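Local coordinates for beta-galactosidase (Geobacillus stearothermophilus, PDB 4OIF), which probably hydrolyses terminal non-reducing beta-D-galactose residues from beta-D-galactosides, as a zinc-containing, trimeric family 42 glycoside hydrolase, at residues A[410-415]-A[467-472]; A[307-312]-A[456-461]. All coordinates share one frame; numbering follows the deposited sequence.

Contact 1: A[410-415]-A[467-472]; sequences PAEVAI and RYKLLI
The ring of Y468 lies against the methyl group of A414, whose CB sits 3.5 Å from the ring centroid of Y468 and only 11° off the ring normal, a CH-pi contact squarely over the face. CG of Y468 stands anti to its carbonyl carbon (chi1 -54°), and with chi2 at -84° the ring turns its flat side to the strand. Alanine suits position 414 because its single small methyl lets the ring come down to contact distance; CD1 of L471 packs beside the same methyl. The far end of Y468 is polar, and its hydroxyl is hydrogen-bonded to D457 of strand 456-459, on the other flank of strand 413-416.

Main-chain bonds fix the register. N of A414 donates almost straight to O of L470 at 2.9 Å, and O of A414 accepts from N of I472 at 2.8 Å, so both polar main-chain atoms of A414 are held by strand 470-472, as in a regular parallel pair. Just before the strands, O of E412 is shared by two donors: N of K469 at 3.0 Å, from above the carbonyl plane, and N of L470 at 3.3 Å, nearly along the C=O axis. On the sheet face away from Y468, V413 lies alongside L470 and I415 alongside I472; branched and aliphatic, they offer a greasy surface to helix 438-451, where F449 touches V413, L470 and I472. At the partly exposed end, the extended chains of E412 and K469 run alongside each other to a salt bridge, OE2 of E412 to NZ of K469 at 3.1 Å, weak as a hydrogen bond; the ammonium also donates to the backbone O of L614.

Neighbouring parallel strands with a helix packed over one face are characteristic of the alpha/beta, glutaminase-I-like trimerisation domain of family 42 beta-galactosidases.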
ATOM      1  N   PRO A 410      17.366 -28.780 -30.885  1.00 15.67           N
ATOM      2  CA  PRO A 410      16.384 -28.189 -31.790  1.00 13.60           C
ATOM      3  C   PRO A 410      14.973 -28.577 -31.389  1.00 16.09           C
ATOM      4  O   PRO A 410      14.726 -29.702 -30.954  1.00 12.28           O
ATOM      5  CB  PRO A 410      16.758 -28.780 -33.158  1.00 12.28           C
ATOM      6  CG  PRO A 410      18.172 -29.251 -33.004  1.00 19.34           C
ATOM      7  CD  PRO A 410      18.245 -29.734 -31.579  1.00 18.32           C
ATOM      8  N   ALA A 411      14.056 -27.632 -31.524  1.00 10.94           N
ATOM      9  CA  ALA A 411      12.671 -27.875 -31.168  1.00 14.45           C
ATOM     10  C   ALA A 411      11.796 -27.696 -32.398  1.00 12.45           C
ATOM     11  O   ALA A 411      12.109 -26.896 -33.276  1.00 13.12           O
ATOM     12  CB  ALA A 411      12.231 -26.930 -30.034  1.00  8.87           C
ATOM     13  N   GLU A 412      10.704 -28.450 -32.462  1.00 10.00           N
ATOM     14  CA  GLU A 412       9.724 -28.297 -33.536  1.00 11.82           C
ATOM     15  C   GLU A 412       8.577 -27.394 -33.120  1.00 13.46           C
ATOM     16  O   GLU A 412       7.664 -27.135 -33.908  1.00 11.01           O
ATOM     17  CB  GLU A 412       9.173 -29.651 -33.945  1.00 12.93           C
ATOM     18  CG  GLU A 412      10.236 -30.625 -34.360  1.00 17.16           C
ATOM     19  CD  GLU A 412       9.655 -31.949 -34.738  1.00 17.43           C
ATOM     20  OE1 GLU A 412       9.141 -32.638 -33.834  1.00 16.27           O
ATOM     21  OE2 GLU A 412       9.699 -32.286 -35.938  1.00 26.19           O
ATOM     22  N   VAL A 413       8.630 -26.939 -31.872  1.00  9.83           N
ATOM     23  CA  VAL A 413       7.582 -26.108 -31.306  1.00 16.89           C
ATOM     24  C   VAL A 413       8.172 -24.813 -30.786  1.00 16.46           C
ATOM     25  O   VAL A 413       9.178 -24.806 -30.067  1.00 10.42           O
ATOM     26  CB  VAL A 413       6.822 -26.822 -30.163  1.00 12.53           C
ATOM     27  CG1 VAL A 413       5.677 -25.964 -29.675  1.00  7.35           C
ATOM     28  CG2 VAL A 413       6.296 -28.162 -30.643  1.00 10.90           C
ATOM     29  N   ALA A 414       7.532 -23.715 -31.165  1.00 13.68           N
ATOM     30  CA  ALA A 414       7.964 -22.404 -30.743  1.00 10.08           C
ATOM     31  C   ALA A 414       6.821 -21.666 -30.060  1.00 11.73           C
ATOM     32  O   ALA A 414       5.677 -21.765 -30.489  1.00  6.98           O
ATOM     33  CB  ALA A 414       8.484 -21.614 -31.936  1.00 11.34           C
ATOM     34  N   ILE A 415       7.141 -20.949 -28.983  1.00  9.92           N
ATOM     35  CA  ILE A 415       6.229 -19.986 -28.374  1.00  7.53           C
ATOM     36  C   ILE A 415       6.774 -18.558 -28.581  1.00  8.89           C
ATOM     37  O   ILE A 415       7.890 -18.244 -28.190  1.00 10.54           O
ATOM     38  CB  ILE A 415       6.039 -20.258 -26.876  1.00 10.06           C
ATOM     39  CG1 ILE A 415       5.416 -21.635 -26.661  1.00  8.72           C
ATOM     40  CG2 ILE A 415       5.201 -19.147 -26.228  1.00  8.66           C
ATOM     41  CD1 ILE A 415       5.146 -21.970 -25.196  1.00  5.64           C
ATOM     42  N   ARG A 467      11.255 -22.496 -39.264  1.00 29.87           N
ATOM     43  CA  ARG A 467      11.966 -23.659 -38.754  0.55 18.97           C
ATOM     44  C   ARG A 467      11.100 -24.508 -37.825  1.00 17.34           C
ATOM     45  O   ARG A 467      11.516 -25.578 -37.380  1.00 28.07           O
ATOM     46  CB  ARG A 467      13.237 -23.216 -38.034  0.55 17.72           C
ATOM     47  CG  ARG A 467      14.057 -22.211 -38.822  0.55 22.58           C
ATOM     48  CD  ARG A 467      15.550 -22.452 -38.650  0.55 28.43           C
ATOM     49  NE  ARG A 467      15.970 -23.735 -39.214  0.55 28.10           N
ATOM     50  CZ  ARG A 467      17.201 -24.231 -39.108  0.55 30.12           C
ATOM     51  NH1 ARG A 467      18.140 -23.555 -38.456  0.55 20.83           N
ATOM     52  NH2 ARG A 467      17.493 -25.407 -39.652  0.55 30.90           N
ATOM     53  N   TYR A 468       9.890 -24.041 -37.535  1.00 12.48           N
ATOM     54  CA  TYR A 468       9.011 -24.753 -36.601  1.00 10.89           C
ATOM     55  C   TYR A 468       7.752 -25.289 -37.273  1.00 12.43           C
ATOM     56  O   TYR A 468       7.282 -24.731 -38.268  1.00 19.22           O
ATOM     57  CB  TYR A 468       8.631 -23.835 -35.432  1.00 10.87           C
ATOM     58  CG  TYR A 468       9.841 -23.254 -34.749  1.00 11.10           C
ATOM     59  CD1 TYR A 468      10.522 -23.963 -33.769  1.00  6.65           C
ATOM     60  CD2 TYR A 468      10.325 -22.010 -35.114  1.00 11.15           C
ATOM     61  CE1 TYR A 468      11.638 -23.443 -33.165  1.00  4.65           C
ATOM     62  CE2 TYR A 468      11.446 -21.481 -34.512  1.00 11.23           C
ATOM     63  CZ  TYR A 468      12.097 -22.199 -33.541  1.00  7.41           C
ATOM     64  OH  TYR A 468      13.221 -21.660 -32.956  1.00  9.17           O
ATOM     65  N   LYS A 469       7.221 -26.381 -36.731  1.00 10.09           N
ATOM     66  CA  LYS A 469       5.962 -26.949 -37.206  1.00  9.62           C
ATOM     67  C   LYS A 469       4.792 -26.212 -36.586  1.00  9.63           C
ATOM     68  O   LYS A 469       3.760 -25.998 -37.211  1.00 11.33           O
ATOM     69  CB  LYS A 469       5.843 -28.427 -36.846  1.00 14.07           C
ATOM     70  CG  LYS A 469       6.802 -29.389 -37.527  1.00 18.15           C
ATOM     71  CD  LYS A 469       6.448 -30.800 -37.065  1.00 19.79           C
ATOM     72  CE  LYS A 469       7.185 -31.881 -37.824  1.00 26.69           C
ATOM     73  NZ  LYS A 469       6.955 -33.186 -37.126  1.00 30.97           N
ATOM     74  N   LEU A 470       4.975 -25.857 -35.323  1.00  9.02           N
ATOM     75  CA  LEU A 470       3.927 -25.295 -34.510  1.00  5.86           C
ATOM     76  C   LEU A 470       4.450 -24.038 -33.857  1.00 12.32           C
ATOM     77  O   LEU A 470       5.448 -24.083 -33.132  1.00 17.66           O
ATOM     78  CB  LEU A 470       3.468 -26.298 -33.462  1.00  6.39           C
ATOM     79  CG  LEU A 470       2.447 -25.794 -32.443  1.00 10.25           C
ATOM     80  CD1 LEU A 470       1.178 -25.274 -33.112  1.00  4.67           C
ATOM     81  CD2 LEU A 470       2.116 -26.883 -31.439  1.00  9.19           C
ATOM     82  N   LEU A 471       3.796 -22.920 -34.162  1.00 12.30           N
ATOM     83  CA  LEU A 471       4.100 -21.626 -33.570  1.00 10.96           C
ATOM     84  C   LEU A 471       2.910 -21.128 -32.745  1.00 14.29           C
ATOM     85  O   LEU A 471       1.794 -20.979 -33.248  1.00 10.49           O
ATOM     86  CB  LEU A 471       4.465 -20.604 -34.645  1.00 10.11           C
ATOM     87  CG  LEU A 471       4.752 -19.201 -34.097  1.00 11.11           C
ATOM     88  CD1 LEU A 471       5.865 -19.252 -33.064  1.00 14.78           C
ATOM     89  CD2 LEU A 471       5.108 -18.236 -35.206  1.00 11.57           C
ATOM     90  N   ILE A 472       3.170 -20.875 -31.470  1.00  9.52           N
ATOM     91  CA  ILE A 472       2.160 -20.449 -30.518  1.00  7.23           C
ATOM     92  C   ILE A 472       2.412 -18.995 -30.105  1.00 11.11           C
ATOM     93  O   ILE A 472       3.401 -18.693 -29.453  1.00 10.89           O
ATOM     94  CB  ILE A 472       2.163 -21.382 -29.280  1.00  8.65           C
ATOM     95  CG1 ILE A 472       1.823 -22.812 -29.710  1.00  9.36           C
ATOM     96  CG2 ILE A 472       1.207 -20.886 -28.191  1.00  5.71           C
ATOM     97  CD1 ILE A 472       2.071 -23.859 -28.640  1.00 10.23           C
TER

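Contact 2: A[307-312]-A[456-461]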
ATOM      1  N   ASN A 307      14.466 -20.765 -19.183  1.00 13.75           N
ATOM      2  CA  ASN A 307      15.625 -21.370 -19.824  1.00  6.97           C
ATOM      3  C   ASN A 307      15.422 -21.480 -21.319  1.00  9.71           C
ATOM      4  O   ASN A 307      16.311 -21.175 -22.089  1.00 10.17           O
ATOM      5  CB  ASN A 307      15.913 -22.741 -19.245  1.00 10.02           C
ATOM      6  CG  ASN A 307      16.583 -22.677 -17.894  1.00 16.95           C
ATOM      7  OD1 ASN A 307      17.113 -21.636 -17.482  1.00 13.97           O
ATOM      8  ND2 ASN A 307      16.581 -23.804 -17.197  1.00 12.70           N
ATOM      9  N   ASP A 308      14.239 -21.907 -21.735  1.00  7.77           N
ATOM     10  CA  ASP A 308      13.998 -22.089 -23.147  1.00  8.76           C
ATOM     11  C   ASP A 308      14.070 -20.737 -23.845  1.00 17.76           C
ATOM     12  O   ASP A 308      14.630 -20.604 -24.951  1.00 14.28           O
ATOM     13  CB  ASP A 308      12.656 -22.776 -23.362  1.00  7.71           C
ATOM     14  CG  ASP A 308      12.680 -24.228 -22.912  1.00 15.19           C
ATOM     15  OD1 ASP A 308      13.788 -24.778 -22.712  1.00 10.46           O
ATOM     16  OD2 ASP A 308      11.600 -24.826 -22.751  1.00 10.96           O
ATOM     17  N   LEU A 309      13.539 -19.724 -23.178  1.00 11.83           N
ATOM     18  CA  LEU A 309      13.590 -18.394 -23.744  1.00  9.16           C
ATOM     19  C   LEU A 309      15.043 -17.953 -23.971  1.00 12.98           C
ATOM     20  O   LEU A 309      15.421 -17.568 -25.084  1.00 15.78           O
ATOM     21  CB  LEU A 309      12.846 -17.403 -22.836  1.00 10.14           C
ATOM     22  CG  LEU A 309      12.950 -15.923 -23.223  1.00 16.40           C
ATOM     23  CD1 LEU A 309      12.392 -15.651 -24.619  1.00  8.23           C
ATOM     24  CD2 LEU A 309      12.261 -15.064 -22.191  1.00 11.23           C
ATOM     25  N   TYR A 310      15.862 -18.040 -22.928  1.00 14.96           N
ATOM     26  CA  TYR A 310      17.215 -17.488 -22.987  1.00 14.99           C
ATOM     27  C   TYR A 310      18.187 -18.334 -23.815  1.00 11.56           C
ATOM     28  O   TYR A 310      19.138 -17.812 -24.399  1.00  6.19           O
ATOM     29  CB  TYR A 310      17.755 -17.281 -21.572  1.00 10.70           C
ATOM     30  CG  TYR A 310      17.103 -16.106 -20.874  1.00 17.64           C
ATOM     31  CD1 TYR A 310      16.417 -15.141 -21.610  1.00 16.41           C
ATOM     32  CD2 TYR A 310      17.173 -15.954 -19.493  1.00 12.33           C
ATOM     33  CE1 TYR A 310      15.816 -14.064 -20.999  1.00 14.06           C
ATOM     34  CE2 TYR A 310      16.573 -14.870 -18.867  1.00 15.61           C
ATOM     35  CZ  TYR A 310      15.888 -13.932 -19.630  1.00 16.82           C
ATOM     36  OH  TYR A 310      15.273 -12.852 -19.038  1.00 13.12           O
ATOM     37  N   ARG A 311      17.945 -19.635 -23.879  1.00  8.53           N
ATOM     38  CA  ARG A 311      18.692 -20.470 -24.801  1.00 11.87           C
ATOM     39  C   ARG A 311      18.356 -20.018 -26.209  1.00 10.36           C
ATOM     40  O   ARG A 311      19.246 -19.745 -27.010  1.00 13.22           O
ATOM     41  CB  ARG A 311      18.365 -21.955 -24.620  1.00  9.34           C
ATOM     42  CG  ARG A 311      19.244 -22.901 -25.456  1.00  6.30           C
ATOM     43  CD  ARG A 311      18.589 -24.253 -25.610  1.00  7.13           C
ATOM     44  NE  ARG A 311      17.262 -24.105 -26.194  1.00 12.95           N
ATOM     45  CZ  ARG A 311      16.121 -24.276 -25.539  1.00  9.88           C
ATOM     46  NH1 ARG A 311      16.132 -24.620 -24.253  1.00  8.18           N
ATOM     47  NH2 ARG A 311      14.970 -24.096 -26.175  1.00  7.32           N
ATOM     48  N   SER A 312      17.064 -19.894 -26.492  1.00 10.69           N
ATOM     49  CA  SER A 312      16.640 -19.602 -27.854  1.00 12.19           C
ATOM     50  C   SER A 312      17.083 -18.238 -28.403  1.00 17.16           C
ATOM     51  O   SER A 312      17.134 -18.070 -29.616  1.00 21.95           O
ATOM     52  CB  SER A 312      15.120 -19.727 -27.958  1.00 10.78           C
ATOM     53  OG  SER A 312      14.711 -21.062 -27.708  1.00 12.40           O
ATOM     54  N   VAL A 456      10.795 -27.254 -26.586  1.00 10.44           N
ATOM     55  CA  VAL A 456      10.191 -25.996 -26.995  1.00 12.98           C
ATOM     56  C   VAL A 456      11.240 -24.889 -27.026  1.00 12.57           C
ATOM     57  O   VAL A 456      12.055 -24.773 -26.111  1.00 10.37           O
ATOM     58  CB  VAL A 456       9.029 -25.583 -26.055  1.00 14.00           C
ATOM     59  CG1 VAL A 456       8.513 -24.195 -26.413  1.00  9.02           C
ATOM     60  CG2 VAL A 456       7.906 -26.591 -26.137  1.00  8.97           C
ATOM     61  N   ASP A 457      11.240 -24.118 -28.106  1.00  8.88           N
ATOM     62  CA  ASP A 457      11.951 -22.854 -28.146  1.00  9.05           C
ATOM     63  C   ASP A 457      10.968 -21.750 -27.782  1.00 12.55           C
ATOM     64  O   ASP A 457       9.855 -21.710 -28.316  1.00 11.31           O
ATOM     65  CB  ASP A 457      12.537 -22.588 -29.538  1.00 11.29           C
ATOM     66  CG  ASP A 457      13.845 -23.320 -29.788  1.00 11.60           C
ATOM     67  OD1 ASP A 457      14.276 -24.134 -28.945  1.00 13.83           O
ATOM     68  OD2 ASP A 457      14.439 -23.081 -30.851  1.00 16.10           O
ATOM     69  N   VAL A 458      11.355 -20.857 -26.880  1.00 11.46           N
ATOM     70  CA  VAL A 458      10.566 -19.643 -26.676  1.00 10.82           C
ATOM     71  C   VAL A 458      11.277 -18.519 -27.402  1.00  8.29           C
ATOM     72  O   VAL A 458      12.323 -18.059 -26.969  1.00 12.60           O
ATOM     73  CB  VAL A 458      10.381 -19.304 -25.189  1.00 14.60           C
ATOM     74  CG1 VAL A 458       9.591 -18.011 -25.029  1.00  8.76           C
ATOM     75  CG2 VAL A 458       9.669 -20.447 -24.478  1.00  8.08           C
ATOM     76  N   ILE A 459      10.704 -18.101 -28.524  1.00 13.52           N
ATOM     77  CA  ILE A 459      11.363 -17.199 -29.463  1.00 12.27           C
ATOM     78  C   ILE A 459      10.807 -15.784 -29.457  1.00 11.20           C
ATOM     79  O   ILE A 459       9.815 -15.487 -28.794  1.00  9.90           O
ATOM     80  CB  ILE A 459      11.252 -17.720 -30.905  1.00 11.22           C
ATOM     81  CG1 ILE A 459       9.782 -17.702 -31.346  1.00  5.54           C
ATOM     82  CG2 ILE A 459      11.902 -19.116 -31.031  1.00  8.18           C
ATOM     83  CD1 ILE A 459       9.564 -18.134 -32.761  1.00  5.59           C
ATOM     84  N   THR A 460      11.472 -14.923 -30.218  1.00 10.24           N
ATOM     85  CA  THR A 460      11.049 -13.554 -30.428  1.00  9.41           C
ATOM     86  C   THR A 460      10.797 -13.357 -31.912  1.00 14.29           C
ATOM     87  O   THR A 460      11.091 -14.248 -32.705  1.00 16.08           O
ATOM     88  CB  THR A 460      12.099 -12.560 -29.945  1.00 11.52           C
ATOM     89  OG1 THR A 460      13.240 -12.611 -30.811  1.00 12.42           O
ATOM     90  CG2 THR A 460      12.520 -12.904 -28.541  1.00 10.44           C
ATOM     91  N   LYS A 461      10.255 -12.201 -32.294  1.00  9.61           N
ATOM     92  CA  LYS A 461       9.993 -11.926 -33.703  1.00 11.49           C
ATOM     93  C   LYS A 461      11.299 -11.805 -34.490  1.00 21.78           C
ATOM     94  O   LYS A 461      11.285 -11.827 -35.711  1.00 21.16           O
ATOM     95  CB  LYS A 461       9.152 -10.660 -33.863  1.00 15.08           C
ATOM     96  CG  LYS A 461       9.801  -9.391 -33.353  1.00  4.97           C
ATOM     97  CD  LYS A 461       8.816  -8.243 -33.422  1.00 10.65           C
ATOM     98  CE  LYS A 461       9.476  -6.912 -33.122  1.00  7.55           C
ATOM     99  NZ  LYS A 461       9.880  -6.841 -31.702  1.00 10.18           N
TER
HETATM  100  O   HOH W   1      11.645 -27.460 -23.712  1.00  7.31           O
HETATM  101  O   HOH W   2      17.053 -23.919 -29.207  1.00 10.74           O
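Where helix 307-312 crosses strand 456-459 at -69°, the tight part of the contact is built on V458. Its CB and CG1 fit against the backbone and side chain of L309: CD1 of L309 meets CG1 of V458 at 3.7 Å, the two side chains crossing obliquely, while CG2 of V458 turns to CB of D308. A compact, branched valine lets the backbones come close, and CA of L309 makes a CA-H...O contact of 3.5 Å with O of V458. S312 is small enough to let its CB come up against that same oxygen; its OG turns back to its own helix and donates to O of D308 at 2.8 Å.

The other side is looser, polar and bridged by water, though its residues are buried. R311, bent at chi3 (56°), swings its guanidinium to the strand, where NH2 serves two acceptors near the guanidinium plane: OD1 of D457 at 2.9 Å, in a salt bridge, and O of V456 at 3.0 Å. NH1 of R311 donates nearly straight (171°) to OD1 of D308, one turn earlier. The long, flat arginine can thus hold both aspartates, and its positive charge probably helps keep them ionised; their OD1 atoms stay 6.3 Å apart, from D308 to D457. One water joins NE of R311 to OD1 of D457, and another joins OD2 of D308 to N of V456. Further grips lie outside: Y446 and H352 bind the carboxylate of D308, while Y468 and Q315 bind OD2 of D457.

This buried salt-bridge network, beside a small apolar core, is an interdomain joint: it fastens a helix of the TIM-barrel catalytic domain to the outermost strand, within this chain, of the trimerisation domain's sheet.

How the contacts relate
From the N terminus the chain meets helix 296-312 of the barrel first, then strand 413-416, strand 456-459 and strand 470-473, so the segments of the two contacts alternate and their loops cross. Contact 2 closes the longer loop, running out of the barrel into the trimerisation domain; contact 1 closes a shorter one inside that domain, which contains helices 419-427 and 438-451. Strand 413-416 lies between the other two in the sheet, bonding to 470-473 on one flank and, through O of I415 and N of I459, to 456-459 on the other. Contact 1 thus joins two inner strands of the sheet, and contact 2 fastens its edge strand to the barrel.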